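Local coordinates for enterobactin synthetase component F-related protein (Vibrio cholerae serotype O1, PDB 4OXI), which probably uses ATP to activate glycine as glycyl-adenylate, in a lipopolysaccharide modification pathway that gives resistance to antimicrobial peptides, at residues Y76-M81 / A113-Y118; I102-V105 / A109-S112; R488-A493 / L528-Q533. All coordinates share one frame; numbering follows the deposited sequence.

Contact 1 of 3, residues Y76-M81 / A113-Y118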
loop_
_atom_site.group_PDB
_atom_site.type_symbol
_atom_site.label_atom_id
_atom_site.label_comp_id
_atom_site.label_asym_id
_atom_site.label_seq_id
_atom_site.Cartn_x
_atom_site.Cartn_y
_atom_site.Cartn_z
ATOM N N TYR A 76 -6.162 12.394 -19.095
ATOM C CA TYR A 76 -6.174 13.746 -18.538
ATOM C C TYR A 76 -4.755 14.273 -18.521
ATOM O O TYR A 76 -3.832 13.580 -18.060
ATOM C CB TYR A 76 -6.758 13.755 -17.107
ATOM C CG TYR A 76 -8.144 13.146 -17.013
ATOM C CD1 TYR A 76 -9.285 13.939 -17.092
ATOM C CD2 TYR A 76 -8.309 11.781 -16.878
ATOM C CE1 TYR A 76 -10.555 13.383 -17.028
ATOM C CE2 TYR A 76 -9.574 11.217 -16.810
ATOM C CZ TYR A 76 -10.689 12.020 -16.880
ATOM O OH TYR A 76 -11.946 11.453 -16.809
ATOM N N THR A 77 -4.568 15.488 -19.037
ATOM C CA THR A 77 -3.235 16.101 -19.045
ATOM C C THR A 77 -2.828 16.607 -17.656
ATOM O O THR A 77 -3.665 16.699 -16.751
ATOM C CB THR A 77 -3.191 17.299 -19.988
ATOM O OG1 THR A 77 -4.113 18.270 -19.512
ATOM C CG2 THR A 77 -3.575 16.899 -21.430
ATOM N N TYR A 78 -1.552 16.946 -17.493
ATOM C CA TYR A 78 -1.079 17.538 -16.245
ATOM C C TYR A 78 -1.863 18.802 -15.913
ATOM O O TYR A 78 -2.181 19.057 -14.751
ATOM C CB TYR A 78 0.441 17.791 -16.286
ATOM C CG TYR A 78 1.182 16.552 -15.864
ATOM C CD1 TYR A 78 1.563 15.587 -16.794
ATOM C CD2 TYR A 78 1.440 16.311 -14.524
ATOM C CE1 TYR A 78 2.204 14.418 -16.387
ATOM C CE2 TYR A 78 2.071 15.163 -14.116
ATOM C CZ TYR A 78 2.439 14.220 -15.038
ATOM O OH TYR A 78 3.059 13.086 -14.584
ATOM N N GLN A 79 -2.222 19.563 -16.938
ATOM C CA GLN A 79 -2.951 20.805 -16.734
ATOM C C GLN A 79 -4.356 20.506 -16.248
ATOM O O GLN A 79 -4.862 21.164 -15.325
ATOM C CB GLN A 79 -2.999 21.613 -18.040
ATOM C CG GLN A 79 -3.772 22.936 -17.942
ATOM C CD GLN A 79 -3.066 23.975 -17.076
ATOM O OE1 GLN A 79 -1.893 24.289 -17.289
ATOM N NE2 GLN A 79 -3.777 24.501 -16.082
ATOM N N GLU A 80 -5.002 19.524 -16.867
ATOM C CA GLU A 80 -6.352 19.175 -16.454
ATOM C C GLU A 80 -6.364 18.597 -15.041
ATOM O O GLU A 80 -7.261 18.889 -14.264
ATOM C CB GLU A 80 -6.982 18.191 -17.444
ATOM C CG GLU A 80 -7.283 18.800 -18.816
ATOM C CD GLU A 80 -7.516 17.735 -19.897
ATOM O OE1 GLU A 80 -7.112 16.563 -19.702
ATOM O OE2 GLU A 80 -8.088 18.077 -20.950
ATOM N N MET A 81 -5.379 17.763 -14.709
ATOM C CA MET A 81 -5.303 17.193 -13.359
ATOM C C MET A 81 -4.999 18.294 -12.346
ATOM O O MET A 81 -5.510 18.284 -11.221
ATOM C CB MET A 81 -4.231 16.095 -13.282
ATOM C CG MET A 81 -4.605 14.799 -14.006
ATOM S SD MET A 81 -6.118 14.046 -13.342
ATOM C CE MET A 81 -5.643 13.780 -11.624
ATOM N N ALA A 113 -8.264 13.782 -5.892
ATOM C CA ALA A 113 -8.224 14.106 -4.465
ATOM C C ALA A 113 -6.861 13.846 -3.863
ATOM O O ALA A 113 -6.423 14.586 -2.986
ATOM C CB ALA A 113 -9.301 13.329 -3.701
ATOM N N ILE A 114 -6.181 12.799 -4.325
ATOM C CA ILE A 114 -4.837 12.503 -3.822
ATOM C C ILE A 114 -3.817 13.579 -4.242
ATOM O O ILE A 114 -3.021 14.036 -3.418
ATOM C CB ILE A 114 -4.364 11.103 -4.237
ATOM C CG1 ILE A 114 -5.206 10.036 -3.534
ATOM C CG2 ILE A 114 -2.899 10.913 -3.861
ATOM C CD1 ILE A 114 -4.898 8.618 -3.948
ATOM N N TRP A 115 -3.868 14.009 -5.502
ATOM C CA TRP A 115 -3.046 15.132 -5.945
ATOM C C TRP A 115 -3.415 16.390 -5.159
ATOM O O TRP A 115 -2.548 17.155 -4.766
ATOM C CB TRP A 115 -3.310 15.442 -7.409
ATOM C CG TRP A 115 -2.625 14.603 -8.386
ATOM C CD1 TRP A 115 -2.418 13.256 -8.327
ATOM C CD2 TRP A 115 -2.072 15.045 -9.633
ATOM N NE1 TRP A 115 -1.756 12.830 -9.467
ATOM C CE2 TRP A 115 -1.535 13.912 -10.281
ATOM C CE3 TRP A 115 -1.982 16.288 -10.263
ATOM C CZ2 TRP A 115 -0.917 13.988 -11.531
ATOM C CZ3 TRP A 115 -1.344 16.368 -11.502
ATOM C CH2 TRP A 115 -0.828 15.223 -12.122
ATOM N N ALA A 116 -4.711 16.607 -4.959
ATOM C CA ALA A 116 -5.191 17.783 -4.240
ATOM C C ALA A 116 -4.651 17.775 -2.827
ATOM O O ALA A 116 -4.252 18.807 -2.295
ATOM C CB ALA A 116 -6.737 17.803 -4.206
ATOM N N SER A 117 -4.662 16.605 -2.201
ATOM C CA SER A 117 -4.185 16.516 -0.831
ATOM C C SER A 117 -2.686 16.753 -0.768
ATOM O O SER A 117 -2.196 17.471 0.118
ATOM C CB SER A 117 -4.527 15.156 -0.221
ATOM O OG SER A 117 -3.824 15.010 1.000
ATOM N N TYR A 118 -1.950 16.155 -1.700
ATOM C CA TYR A 118 -0.505 16.359 -1.726
ATOM C C TYR A 118 -0.147 17.835 -1.983
ATOM O O TYR A 118 0.652 18.426 -1.256
ATOM C CB TYR A 118 0.201 15.459 -2.765
ATOM C CG TYR A 118 1.670 15.799 -2.805
ATOM C CD1 TYR A 118 2.534 15.290 -1.848
ATOM C CD2 TYR A 118 2.181 16.685 -3.749
ATOM C CE1 TYR A 118 3.875 15.624 -1.837
ATOM C CE2 TYR A 118 3.528 17.032 -3.748
ATOM C CZ TYR A 118 4.365 16.503 -2.783
ATOM O OH TYR A 118 5.701 16.827 -2.763
#
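M81 lies along one face of the W115 indole, and Y78 meets the far end of the same ring system. M81 CB sits over the six-membered ring of W115, 3.8 Å from its centroid, in a CH-pi contact. Its nearest ring atom is W115 CZ3, at 3.4 Å from M81 CB. CG stands anti to the carbonyl carbon (chi1 -72°), and chi2 and chi3 both bend the chain. The thioether therefore folds back over the indole and does not run past it. M81 SD lies almost exactly on the normal of the W115 six-membered ring, 5.4 Å from its centroid, so the Met-aromatic contact is a distant one. The terminal methyl CE returns over the same face, 4.2 Å above the W115 ring plane.

The indole fills the space between two helices of the N-terminal part of an adenylation domain. Helix 78-95 follows an edge strand of a mixed sheet, and helix 108-119 carries W115. A68 of strand 67-71, L277 of helix 268-279 and A85 also touch the indole, so the surroundings are largely apolar.

Y78 approaches at the indole edge. Its CD2 and CE2 atoms each lie 3.5 Å from W115 CH2. The two ring planes are inclined at 36°, an oblique meeting. The phenol end points past the tryptophan, and Y78 OH is hydrogen-bonded to A281 O.

The start of helix 78-95 is held by a capping box. E80 N donates to T77 OG1 at 3.1 Å. In return T77 N donates to E80 OE1 at 2.8 Å, reaching that oxygen from above the carboxylate plane.

Contact 2 of 3, residues I102-V105 / A109-S112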
loop_
_atom_site.group_PDB
_atom_site.type_symbol
_atom_site.label_atom_id
_atom_site.label_comp_id
_atom_site.label_asym_id
_atom_site.label_seq_id
_atom_site.Cartn_x
_atom_site.Cartn_y
_atom_site.Cartn_z
ATOM N N ILE A 102 -11.035 8.979 1.352
ATOM C CA ILE A 102 -11.322 8.801 -0.062
ATOM C C ILE A 102 -12.055 7.494 -0.309
ATOM O O ILE A 102 -11.471 6.424 -0.163
ATOM C CB ILE A 102 -10.031 8.853 -0.898
ATOM C CG1 ILE A 102 -9.280 10.164 -0.607
ATOM C CG2 ILE A 102 -10.359 8.721 -2.387
ATOM C CD1 ILE A 102 -8.168 10.451 -1.568
ATOM N N LEU A 103 -13.336 7.593 -0.661
ATOM C CA LEU A 103 -14.199 6.426 -0.848
ATOM C C LEU A 103 -14.123 5.962 -2.306
ATOM O O LEU A 103 -14.239 4.772 -2.619
ATOM C CB LEU A 103 -15.652 6.785 -0.486
ATOM C CG LEU A 103 -16.709 5.669 -0.449
ATOM C CD1 LEU A 103 -16.464 4.721 0.716
ATOM C CD2 LEU A 103 -18.114 6.270 -0.362
ATOM N N SER A 104 -13.936 6.922 -3.195
ATOM C CA SER A 104 -13.753 6.644 -4.612
ATOM C C SER A 104 -12.565 5.711 -4.815
ATOM O O SER A 104 -11.544 5.850 -4.128
ATOM C CB SER A 104 -13.502 7.961 -5.341
ATOM O OG SER A 104 -13.009 7.707 -6.644
ATOM N N VAL A 105 -12.693 4.759 -5.738
ATOM C CA VAL A 105 -11.587 3.868 -6.087
ATOM C C VAL A 105 -11.448 3.681 -7.601
ATOM O O VAL A 105 -12.448 3.649 -8.311
ATOM C CB VAL A 105 -11.731 2.477 -5.415
ATOM C CG1 VAL A 105 -11.597 2.606 -3.904
ATOM C CG2 VAL A 105 -13.062 1.826 -5.792
ATOM N N ALA A 109 -11.819 10.631 -9.594
ATOM C CA ALA A 109 -12.048 11.369 -8.354
ATOM C C ALA A 109 -11.029 10.995 -7.283
ATOM O O ALA A 109 -10.573 11.855 -6.548
ATOM C CB ALA A 109 -13.453 11.137 -7.858
ATOM N N ALA A 110 -10.639 9.725 -7.208
ATOM C CA ALA A 110 -9.631 9.318 -6.212
ATOM C C ALA A 110 -8.277 9.961 -6.476
ATOM O O ALA A 110 -7.639 10.468 -5.544
ATOM C CB ALA A 110 -9.495 7.807 -6.166
ATOM N N TYR A 111 -7.825 9.931 -7.735
ATOM C CA TYR A 111 -6.506 10.479 -8.084
ATOM C C TYR A 111 -6.494 12.018 -8.030
ATOM O O TYR A 111 -5.489 12.616 -7.660
ATOM C CB TYR A 111 -6.017 9.919 -9.443
ATOM C CG TYR A 111 -5.991 8.406 -9.394
ATOM C CD1 TYR A 111 -4.887 7.728 -8.926
ATOM C CD2 TYR A 111 -7.110 7.666 -9.743
ATOM C CE1 TYR A 111 -4.886 6.336 -8.826
ATOM C CE2 TYR A 111 -7.121 6.297 -9.647
ATOM C CZ TYR A 111 -6.008 5.637 -9.189
ATOM O OH TYR A 111 -6.046 4.267 -9.100
ATOM N N SER A 112 -7.609 12.645 -8.404
ATOM C CA SER A 112 -7.780 14.088 -8.252
ATOM C C SER A 112 -7.596 14.498 -6.795
ATOM O O SER A 112 -6.902 15.455 -6.499
ATOM C CB SER A 112 -9.207 14.480 -8.669
ATOM O OG SER A 112 -9.330 14.530 -10.076
#
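The chain doubles back between S104 and A110, whose CA atoms come within 5.2 Å of each other, so the loop after strand 99-102 lies against the first turn of helix 108-119. S104 carries much of the contact. Its chi1 of 166° turns OG away from its own backbone N and toward the helix. There S104 OG lies 3.5 Å from A110 CB. It also lies 3.7 Å from A109 CB, so the hydroxyl is set beside two small methyl groups. The firm polar partner of S104 OG is D151 OD2, to which it is hydrogen-bonded. The A110 methyl is met by the loop backbone as well, with S104 O 3.5 Å from A110 CB.

I102 packs on A110 too, and touches A113 and I114 further along the helix. Its CG2 branch lies 3.9 Å from A110 CA and 4.0 Å from A110 CB. The other branch runs along the helix, and its CD1 comes 4.0 Å from A110 O. The small A109 and A110 methyls are consistent with this close approach.

The start of the helix is also held by D107, whose OD2 accepts from A109 N. Further along, Y111 sends its hydroxyl to Q260 and rests its side chain on L283 and V285 of another sheet, while S112 packs on helix 78-95. The helix is thus covered on several sides. The arrangement is the strand-to-helix turn of a beta-alpha-beta crossover: strand 99-102, helix 108-119 and then strand 123-126, which pairs in parallel with the first strand in a five-stranded sheet.

Contact 3 of 3, residues R488-A493 / L528-Q533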
loop_
_atom_site.group_PDB
_atom_site.type_symbol
_atom_site.label_atom_id
_atom_site.label_comp_id
_atom_site.label_asym_id
_atom_site.label_seq_id
_atom_site.Cartn_x
_atom_site.Cartn_y
_atom_site.Cartn_z
ATOM N N ARG A 488 -13.276 -17.365 16.286
ATOM C CA ARG A 488 -13.573 -17.748 17.672
ATOM C C ARG A 488 -14.857 -17.110 18.196
ATOM O O ARG A 488 -15.685 -17.794 18.801
ATOM C CB ARG A 488 -12.420 -17.389 18.619
ATOM C CG ARG A 488 -11.380 -18.477 18.761
ATOM C CD ARG A 488 -10.299 -18.125 19.791
ATOM N NE ARG A 488 -9.175 -19.039 19.628
ATOM C CZ ARG A 488 -9.120 -20.256 20.166
ATOM N NH1 ARG A 488 -10.112 -20.692 20.940
ATOM N NH2 ARG A 488 -8.067 -21.039 19.938
ATOM N N ARG A 489 -14.999 -15.802 17.984
ATOM C CA ARG A 489 -16.197 -15.065 18.390
ATOM C C ARG A 489 -17.452 -15.643 17.750
ATOM O O ARG A 489 -18.448 -15.897 18.424
ATOM C CB ARG A 489 -16.099 -13.597 17.962
ATOM C CG ARG A 489 -15.475 -12.659 18.977
ATOM C CD ARG A 489 -16.051 -11.243 18.820
ATOM N NE ARG A 489 -16.043 -10.781 17.431
ATOM C CZ ARG A 489 -15.033 -10.125 16.860
ATOM N NH1 ARG A 489 -15.118 -9.741 15.593
ATOM N NH2 ARG A 489 -13.937 -9.841 17.551
ATOM N N VAL A 490 -17.389 -15.832 16.435
ATOM C CA VAL A 490 -18.540 -16.228 15.642
ATOM C C VAL A 490 -18.935 -17.692 15.893
ATOM O O VAL A 490 -20.116 -18.023 15.939
ATOM C CB VAL A 490 -18.268 -15.975 14.143
ATOM C CG1 VAL A 490 -19.343 -16.587 13.289
ATOM C CG2 VAL A 490 -18.148 -14.474 13.863
ATOM N N THR A 491 -17.955 -18.569 16.073
ATOM C CA THR A 491 -18.264 -19.972 16.298
ATOM C C THR A 491 -18.404 -20.362 17.763
ATOM O O THR A 491 -19.015 -21.385 18.066
ATOM C CB THR A 491 -17.222 -20.893 15.651
ATOM O OG1 THR A 491 -15.974 -20.771 16.346
ATOM C CG2 THR A 491 -17.048 -20.529 14.178
ATOM N N GLN A 492 -17.831 -19.564 18.662
ATOM C CA GLN A 492 -17.796 -19.894 20.091
ATOM C C GLN A 492 -17.046 -21.199 20.350
ATOM O O GLN A 492 -17.167 -21.791 21.425
ATOM C CB GLN A 492 -19.211 -19.956 20.702
ATOM C CG GLN A 492 -19.916 -18.599 20.825
ATOM C CD GLN A 492 -19.116 -17.606 21.647
ATOM O OE1 GLN A 492 -18.818 -17.849 22.820
ATOM N NE2 GLN A 492 -18.752 -16.482 21.030
ATOM N N ALA A 493 -16.265 -21.638 19.363
ATOM C CA ALA A 493 -15.445 -22.840 19.493
ATOM C C ALA A 493 -14.349 -22.699 20.552
ATOM O O ALA A 493 -13.839 -21.608 20.795
ATOM C CB ALA A 493 -14.825 -23.209 18.143
ATOM N N LEU A 528 -20.218 -18.148 8.154
ATOM C CA LEU A 528 -19.800 -17.453 6.950
ATOM C C LEU A 528 -20.472 -16.086 6.866
ATOM O O LEU A 528 -19.825 -15.075 6.584
ATOM C CB LEU A 528 -20.177 -18.285 5.729
ATOM C CG LEU A 528 -19.700 -17.757 4.385
ATOM C CD1 LEU A 528 -18.196 -17.560 4.438
ATOM C CD2 LEU A 528 -20.084 -18.695 3.253
ATOM N N SER A 529 -21.772 -16.064 7.127
ATOM C CA SER A 529 -22.550 -14.833 7.065
ATOM C C SER A 529 -22.018 -13.768 8.025
ATOM O O SER A 529 -21.895 -12.601 7.660
ATOM C CB SER A 529 -24.026 -15.124 7.348
ATOM O OG SER A 529 -24.681 -13.965 7.822
ATOM N N GLN A 530 -21.699 -14.174 9.248
ATOM C CA GLN A 530 -21.154 -13.246 10.233
ATOM C C GLN A 530 -19.697 -12.821 9.969
ATOM O O GLN A 530 -19.349 -11.669 10.181
ATOM C CB GLN A 530 -21.319 -13.811 11.645
ATOM C CG GLN A 530 -22.783 -13.933 12.048
ATOM C CD GLN A 530 -22.977 -14.647 13.371
ATOM O OE1 GLN A 530 -22.012 -15.017 14.047
ATOM N NE2 GLN A 530 -24.233 -14.846 13.750
ATOM N N CYS A 531 -18.852 -13.745 9.517
ATOM C CA CYS A 531 -17.466 -13.402 9.208
ATOM C C CYS A 531 -17.345 -12.307 8.143
ATOM O O CYS A 531 -16.446 -11.465 8.216
ATOM C CB CYS A 531 -16.680 -14.636 8.775
ATOM S SG CYS A 531 -16.265 -15.713 10.152
ATOM N N LYS A 532 -18.257 -12.320 7.170
ATOM C CA LYS A 532 -18.227 -11.364 6.060
ATOM C C LYS A 532 -18.494 -9.933 6.526
ATOM O O LYS A 532 -18.162 -8.981 5.826
ATOM C CB LYS A 532 -19.226 -11.768 4.968
ATOM C CG LYS A 532 -18.799 -13.002 4.184
ATOM C CD LYS A 532 -19.917 -13.524 3.273
ATOM C CE LYS A 532 -19.440 -14.729 2.455
ATOM N NZ LYS A 532 -20.515 -15.344 1.618
ATOM N N GLN A 533 -19.091 -9.789 7.707
ATOM C CA GLN A 533 -19.319 -8.471 8.288
ATOM C C GLN A 533 -18.132 -7.983 9.121
ATOM O O GLN A 533 -18.127 -6.847 9.578
ATOM C CB GLN A 533 -20.590 -8.474 9.154
ATOM C CG GLN A 533 -21.825 -9.049 8.460
ATOM C CD GLN A 533 -22.012 -8.507 7.049
ATOM O OE1 GLN A 533 -21.829 -7.307 6.799
ATOM N NE2 GLN A 533 -22.378 -9.393 6.114
#
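V490 has CG1 anti to its backbone N (chi1 170°), which leaves CG2 beside that N, and both methyls face Q530. Q530 has CG anti to the carbonyl carbon (chi1 -65°) and is extended beyond it; the two side chains slide past each other in opposite directions. The amide oxygen Q530 OE1 lies close to V490 CG1, at 3.2 Å. Nearer the backbone, Q530 CB rests against both valine methyls, 3.8 Å from V490 CG1 and 3.9 Å from V490 CG2. The CG2 branch also reaches C531, with V490 CG2 4.3 Å from C531 SG. W527 and Q534 touch V490 too.

Just beyond V490 the helix stops. Q492 takes a positive phi, and its NE2 donates to R489 O at 2.7 Å. T491 OG1 accepts from A493 N at 3.2 Å, an ST turn that guides the chain out of the helix.

The partly buried contact joins the last turn of helix 480-491 to helix 524-531. The two helices are separated in the chain by strands 496-500 and 512-516. This alpha-beta-beta-alpha order is consistent with the small C-terminal subdomain of adenylate-forming enzymes.

How the contacts relate
From the N terminus, contact 1 opens on strand 74-77 and helix 78-95. The chain then passes strand 99-102 and turns back in contact 2, which closes a very short loop into helix 108-119. The same helix continues and closes contact 1, so contact 2 is nested inside the loop of contact 1. The two touch: I102 CD1 is 3.6 Å from I114 CG1. Together they tie the five-stranded parallel sheet to the four-stranded mixed sheet that holds strands 67-71 and 74-77, through helices 78-95 and 108-119. Contact 3 comes later, in series, and joins two helices near the C terminus. Its centre lies 42 Å from that of contact 1.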